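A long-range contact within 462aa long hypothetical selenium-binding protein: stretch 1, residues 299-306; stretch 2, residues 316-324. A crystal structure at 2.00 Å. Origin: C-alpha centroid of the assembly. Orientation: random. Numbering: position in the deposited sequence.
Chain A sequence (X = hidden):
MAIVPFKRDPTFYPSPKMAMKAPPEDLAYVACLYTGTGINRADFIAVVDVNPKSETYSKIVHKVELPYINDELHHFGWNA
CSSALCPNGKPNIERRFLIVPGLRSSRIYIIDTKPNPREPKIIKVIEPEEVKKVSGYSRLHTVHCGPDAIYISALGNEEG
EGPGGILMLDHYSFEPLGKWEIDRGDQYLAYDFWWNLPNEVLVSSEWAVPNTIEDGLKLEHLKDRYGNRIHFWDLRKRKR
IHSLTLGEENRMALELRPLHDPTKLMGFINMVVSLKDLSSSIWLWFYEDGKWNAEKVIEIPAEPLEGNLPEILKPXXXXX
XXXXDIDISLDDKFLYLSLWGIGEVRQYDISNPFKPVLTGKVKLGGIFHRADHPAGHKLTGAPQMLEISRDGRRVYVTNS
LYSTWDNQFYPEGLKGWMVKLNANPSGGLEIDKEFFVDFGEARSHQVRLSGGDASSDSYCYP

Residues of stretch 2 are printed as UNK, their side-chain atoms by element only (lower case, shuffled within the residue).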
ATOM      1  N   GLU A 299      -7.493   6.412 -17.446  1.00 29.35           N
ATOM      2  CA  GLU A 299      -8.395   5.283 -17.606  1.00 30.01           C
ATOM      3  C   GLU A 299      -7.679   4.260 -18.462  1.00 30.95           C
ATOM      4  O   GLU A 299      -7.187   4.579 -19.547  1.00 29.91           O
ATOM      5  CB  GLU A 299      -9.709   5.700 -18.278  1.00 32.07           C
ATOM      6  CG  GLU A 299     -10.754   4.582 -18.309  1.00 34.58           C
ATOM      7  CD  GLU A 299     -12.064   4.997 -18.963  1.00 38.07           C
ATOM      8  OE1 GLU A 299     -12.599   6.070 -18.614  1.00 39.93           O
ATOM      9  OE2 GLU A 299     -12.568   4.243 -19.820  1.00 40.88           O
ATOM     10  N   ILE A 300      -7.602   3.035 -17.960  1.00 30.43           N
ATOM     11  CA  ILE A 300      -6.939   1.960 -18.675  1.00 30.79           C
ATOM     12  C   ILE A 300      -7.965   0.883 -18.995  1.00 31.66           C
ATOM     13  O   ILE A 300      -8.609   0.344 -18.098  1.00 31.23           O
ATOM     14  CB  ILE A 300      -5.795   1.353 -17.829  1.00 30.77           C
ATOM     15  CG1 ILE A 300      -4.766   2.442 -17.503  1.00 30.00           C
ATOM     16  CG2 ILE A 300      -5.139   0.203 -18.585  1.00 31.50           C
ATOM     17  CD1 ILE A 300      -3.670   1.993 -16.565  1.00 30.71           C
ATOM     18  N   PRO A 301      -8.141   0.568 -20.290  1.00 32.09           N
ATOM     19  CA  PRO A 301      -9.103  -0.452 -20.716  1.00 31.32           C
ATOM     20  C   PRO A 301      -8.600  -1.886 -20.559  1.00 30.71           C
ATOM     21  O   PRO A 301      -7.393  -2.138 -20.471  1.00 30.16           O
ATOM     22  CB  PRO A 301      -9.350  -0.089 -22.176  1.00 32.08           C
ATOM     23  CG  PRO A 301      -7.987   0.353 -22.615  1.00 33.06           C
ATOM     24  CD  PRO A 301      -7.562   1.257 -21.459  1.00 31.98           C
ATOM     25  N   ALA A 302      -9.539  -2.825 -20.519  1.00 30.75           N
ATOM     26  CA  ALA A 302      -9.198  -4.233 -20.403  1.00 31.55           C
ATOM     27  C   ALA A 302      -8.646  -4.690 -21.755  1.00 33.21           C
ATOM     28  O   ALA A 302      -8.927  -4.071 -22.784  1.00 32.76           O
ATOM     29  CB  ALA A 302     -10.437  -5.041 -20.034  1.00 30.13           C
ATOM     30  N   GLU A 303      -7.856  -5.761 -21.752  1.00 34.13           N
ATOM     31  CA  GLU A 303      -7.280  -6.286 -22.988  1.00 36.20           C
ATOM     32  C   GLU A 303      -7.957  -7.587 -23.407  1.00 37.64           C
ATOM     33  O   GLU A 303      -7.891  -8.589 -22.695  1.00 36.89           O
ATOM     34  CB  GLU A 303      -5.780  -6.548 -22.824  1.00 36.35           C
ATOM     35  CG  GLU A 303      -4.890  -5.316 -22.893  1.00 38.55           C
ATOM     36  CD  GLU A 303      -4.762  -4.753 -24.298  1.00 39.35           C
ATOM     37  OE1 GLU A 303      -5.247  -5.402 -25.250  1.00 38.89           O
ATOM     38  OE2 GLU A 303      -4.168  -3.663 -24.452  1.00 39.92           O
ATOM     39  N   PRO A 304      -8.637  -7.584 -24.563  1.00 39.78           N
ATOM     40  CA  PRO A 304      -9.295  -8.818 -25.008  1.00 40.57           C
ATOM     41  C   PRO A 304      -8.297  -9.973 -25.168  1.00 41.86           C
ATOM     42  O   PRO A 304      -7.168  -9.782 -25.627  1.00 41.47           O
ATOM     43  CB  PRO A 304      -9.970  -8.402 -26.324  1.00 40.77           C
ATOM     44  CG  PRO A 304      -9.254  -7.111 -26.726  1.00 41.38           C
ATOM     45  CD  PRO A 304      -9.024  -6.442 -25.406  1.00 40.19           C
ATOM     46  N   LEU A 305      -8.720 -11.165 -24.760  1.00 43.43           N
ATOM     47  CA  LEU A 305      -7.893 -12.367 -24.823  1.00 46.36           C
ATOM     48  C   LEU A 305      -8.872 -13.536 -24.748  1.00 48.62           C
ATOM     49  O   LEU A 305      -9.728 -13.557 -23.863  1.00 49.39           O
ATOM     50  CB  LEU A 305      -6.961 -12.417 -23.609  1.00 45.85           C
ATOM     51  CG  LEU A 305      -5.462 -12.709 -23.732  1.00 46.69           C
ATOM     52  CD1 LEU A 305      -5.023 -13.474 -22.483  1.00 46.48           C
ATOM     53  CD2 LEU A 305      -5.160 -13.522 -24.975  1.00 46.42           C
ATOM     54  N   GLU A 306      -8.763 -14.512 -25.646  1.00 51.30           N
ATOM     55  CA  GLU A 306      -9.703 -15.634 -25.606  1.00 53.82           C
ATOM     56  C   GLU A 306      -9.306 -16.852 -24.773  1.00 53.81           C
ATOM     57  O   GLU A 306     -10.152 -17.427 -24.088  1.00 54.58           O
ATOM     58  CB  GLU A 306     -10.078 -16.085 -27.025  1.00 56.19           C
ATOM     59  CG  GLU A 306      -8.922 -16.420 -27.952  1.00 59.27           C
ATOM     60  CD  GLU A 306      -9.417 -16.849 -29.324  1.00 62.01           C
ATOM     61  OE1 GLU A 306     -10.346 -16.189 -29.842  1.00 63.16           O
ATOM     62  OE2 GLU A 306      -8.881 -17.832 -29.885  1.00 63.02           O
ATOM     63  N   UNK A 316     -15.762 -13.057 -19.691  1.00 44.22           N
ATOM     64  CA  UNK A 316     -15.492 -11.773 -20.322  1.00 43.51           C
ATOM     65  C   UNK A 316     -14.498 -11.798 -21.489  1.00 43.75           C
ATOM     66  O   UNK A 316     -14.409 -10.829 -22.247  1.00 43.62           O
ATOM     67  c   UNK A 316     -17.776 -10.011 -16.747  1.00 43.14           C
ATOM     68  c   UNK A 316     -15.020 -10.778 -19.254  1.00 43.51           C
ATOM     69  c   UNK A 316     -15.857 -10.794 -18.002  1.00 42.00           C
ATOM     70  c   UNK A 316     -17.471 -10.890 -15.708  1.00 42.46           C
ATOM     71  c   UNK A 316     -16.361 -11.717 -15.813  1.00 41.50           C
ATOM     72  c   UNK A 316     -15.560 -11.666 -16.957  1.00 41.68           C
ATOM     73  c   UNK A 316     -16.968  -9.969 -17.886  1.00 42.52           C
ATOM     74  N   UNK A 317     -13.762 -12.896 -21.639  1.00 42.81           N
ATOM     75  CA  UNK A 317     -12.774 -13.026 -22.713  1.00 42.36           C
ATOM     76  C   UNK A 317     -11.875 -11.790 -22.793  1.00 41.64           C
ATOM     77  O   UNK A 317     -11.479 -11.353 -23.881  1.00 41.33           O
ATOM     78  c   UNK A 317     -14.459 -14.417 -24.069  1.00 45.99           C
ATOM     79  n   UNK A 317     -13.116 -17.390 -26.141  1.00 52.97           N
ATOM     80  c   UNK A 317     -14.291 -15.345 -25.275  1.00 49.55           C
ATOM     81  c   UNK A 317     -13.466 -13.257 -24.067  1.00 43.69           C
ATOM     82  c   UNK A 317     -13.203 -16.390 -25.036  1.00 51.23           C
ATOM     83  N   UNK A 318     -11.559 -11.232 -21.626  1.00 39.30           N
ATOM     84  CA  UNK A 318     -10.701 -10.059 -21.538  1.00 36.57           C
ATOM     85  C   UNK A 318      -9.916 -10.103 -20.231  1.00 34.66           C
ATOM     86  O   UNK A 318     -10.258 -10.848 -19.313  1.00 33.65           O
ATOM     87  c   UNK A 318     -11.543  -8.787 -21.606  1.00 35.79           C
ATOM     88  N   UNK A 319      -8.853  -9.311 -20.161  1.00 32.81           N
ATOM     89  CA  UNK A 319      -8.028  -9.238 -18.961  1.00 31.58           C
ATOM     90  C   UNK A 319      -8.131  -7.812 -18.444  1.00 30.31           C
ATOM     91  O   UNK A 319      -7.711  -6.867 -19.116  1.00 32.00           O
ATOM     92  c   UNK A 319      -6.427 -10.918 -19.923  1.00 31.34           C
ATOM     93  c   UNK A 319      -5.725  -9.500 -17.973  1.00 30.48           C
ATOM     94  c   UNK A 319      -6.547  -9.549 -19.263  1.00 31.78           C
ATOM     95  N   UNK A 320      -8.712  -7.629 -17.252  1.00 29.47           N
ATOM     96  CA  UNK A 320      -8.826  -6.269 -16.728  1.00 27.84           C
ATOM     97  C   UNK A 320      -7.433  -5.830 -16.306  1.00 26.14           C
ATOM     98  O   UNK A 320      -6.605  -6.666 -15.935  1.00 25.77           O
ATOM     99  c   UNK A 320      -9.768  -6.432 -15.532  1.00 29.12           C
ATOM    100  c   UNK A 320     -10.475  -7.761 -15.801  1.00 29.41           C
ATOM    101  c   UNK A 320      -9.357  -8.591 -16.348  1.00 27.81           C
ATOM    102  N   UNK A 321      -7.138  -4.525 -16.389  1.00 24.10           N
ATOM    103  CA  UNK A 321      -5.802  -4.105 -15.977  1.00 23.17           C
ATOM    104  C   UNK A 321      -5.607  -4.356 -14.484  1.00 21.66           C
ATOM    105  O   UNK A 321      -4.515  -4.715 -14.051  1.00 21.19           O
ATOM    106  c   UNK A 321      -7.227  -2.225 -16.201  1.00 24.66           C
ATOM    107  c   UNK A 321      -7.919  -3.378 -16.881  1.00 24.55           C
ATOM    108  c   UNK A 321      -5.782  -2.619 -16.333  1.00 23.95           C
ATOM    109  N   UNK A 322      -6.686  -4.196 -13.718  1.00 21.72           N
ATOM    110  CA  UNK A 322      -6.663  -4.377 -12.267  1.00 21.45           C
ATOM    111  C   UNK A 322      -5.544  -3.569 -11.628  1.00 21.37           C
ATOM    112  O   UNK A 322      -4.580  -4.129 -11.096  1.00 20.93           O
ATOM    113  c   UNK A 322      -6.495  -5.854 -11.895  1.00 20.24           C
ATOM    114  c   UNK A 322      -7.604  -6.823 -12.318  1.00 19.79           C
ATOM    115  c   UNK A 322      -7.225  -8.242 -11.896  1.00 18.96           C
ATOM    116  c   UNK A 322      -8.924  -6.403 -11.686  1.00 18.16           C
ATOM    117  N   UNK A 323      -5.666  -2.250 -11.701  1.00 21.29           N
ATOM    118  CA  UNK A 323      -4.677  -1.365 -11.095  1.00 22.30           C
ATOM    119  C   UNK A 323      -4.964  -1.404  -9.601  1.00 21.10           C
ATOM    120  O   UNK A 323      -5.960  -0.842  -9.143  1.00 22.07           O
ATOM    121  c   UNK A 323      -4.823   0.075 -11.627  1.00 21.26           C
ATOM    122  c   UNK A 323      -4.499   0.103 -13.129  1.00 21.32           C
ATOM    123  c   UNK A 323      -3.879   1.013 -10.874  1.00 22.31           C
ATOM    124  N   UNK A 324      -4.093  -2.079  -8.851  1.00 20.64           N
ATOM    125  CA  UNK A 324      -4.269  -2.235  -7.408  1.00 20.01           C
ATOM    126  C   UNK A 324      -3.424  -1.328  -6.505  1.00 19.95           C
ATOM    127  O   UNK A 324      -3.768  -1.131  -5.338  1.00 18.45           O
ATOM    128  c   UNK A 324      -5.081  -4.612  -7.566  1.00 19.97           C
ATOM    129  c   UNK A 324      -4.010  -3.691  -6.993  1.00 19.59           C
ATOM    130  o   UNK A 324      -2.724  -4.097  -7.475  1.00 19.39           O
TER

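Position 316 has seven side-chain carbons: one methylene, then a six-membered ring. It has no contact with stretch 1. One carbon plus a six-carbon ring, with no oxygen, is phenylalanine, F316.

Position 317 carries four carbons in a row ending in a nitrogen. The chain bends back so that its end comes nearer stretch 1, and the nitrogen lies 3.4 Å from CB of E306. A linear chain with a terminal nitrogen is lysine, K317. Its CE is 3.4 Å from the backbone O of E306. NZ of K317 is 4.8 Å from OE1 of E306, and the end of the E306 side chain leads away. The backbone O of K317 accepts a hydrogen bond from N of L305 at 2.9 Å, nearly straight at 174°.

Position 318 has a single side-chain carbon. That CB is 4.2 Å from CB of A302. One carbon means alanine, A318. Its CA is 3.9 Å from CA of P304, with which it forms the antiparallel non-hydrogen-bonded pair. The CA of A318 also makes a CA-H...O contact with O of E303 at 3.4 Å.

Position 319 has three carbons, two of them branching from CB. One branch is 3.9 Å from CD1 of L305. A fork at CB without oxygen is valine, V319; the carbon facing L305 is CG2, and chi1 is t. Its backbone N gives a hydrogen bond to O of E303 at 2.8 Å, and its O receives one from N of E303 at 2.9 Å.

Position 320 has three carbons closing a ring onto the backbone N. CA-to-CB points away, and the ring makes no contact with stretch 1. The backbone CA is 3.9 Å from CB of A302. This is proline, P320.

Position 321 has the same closed ring. Its CB lies 3.7 Å from CG2 of I300. It is proline, P321. Its CG is 3.5 Å from O of I300, and its CD is 3.8 Å from CA of A302.

Position 322 has four carbons, forked at the second. It is out of reach of stretch 1. This is leucine, L322.

Position 323 has three carbons forked at CB. One is 4.0 Å from CD1 of I300. It is valine, V323, and that carbon is CG2.

Position 324 has one carbon bearing an oxygen and a carbon. It is out of reach of stretch 1. This is threonine, T324.

Two E303–V319 backbone bonds join the antiparallel strands edge to edge. The L305–K317 bond carries the link past the strand ends. Apolar packing adds side-chain contact: L305 on V319, A302 on A318, I300 on P321 and V323.

Stretch 2 (316-324) FKAVPPLVT
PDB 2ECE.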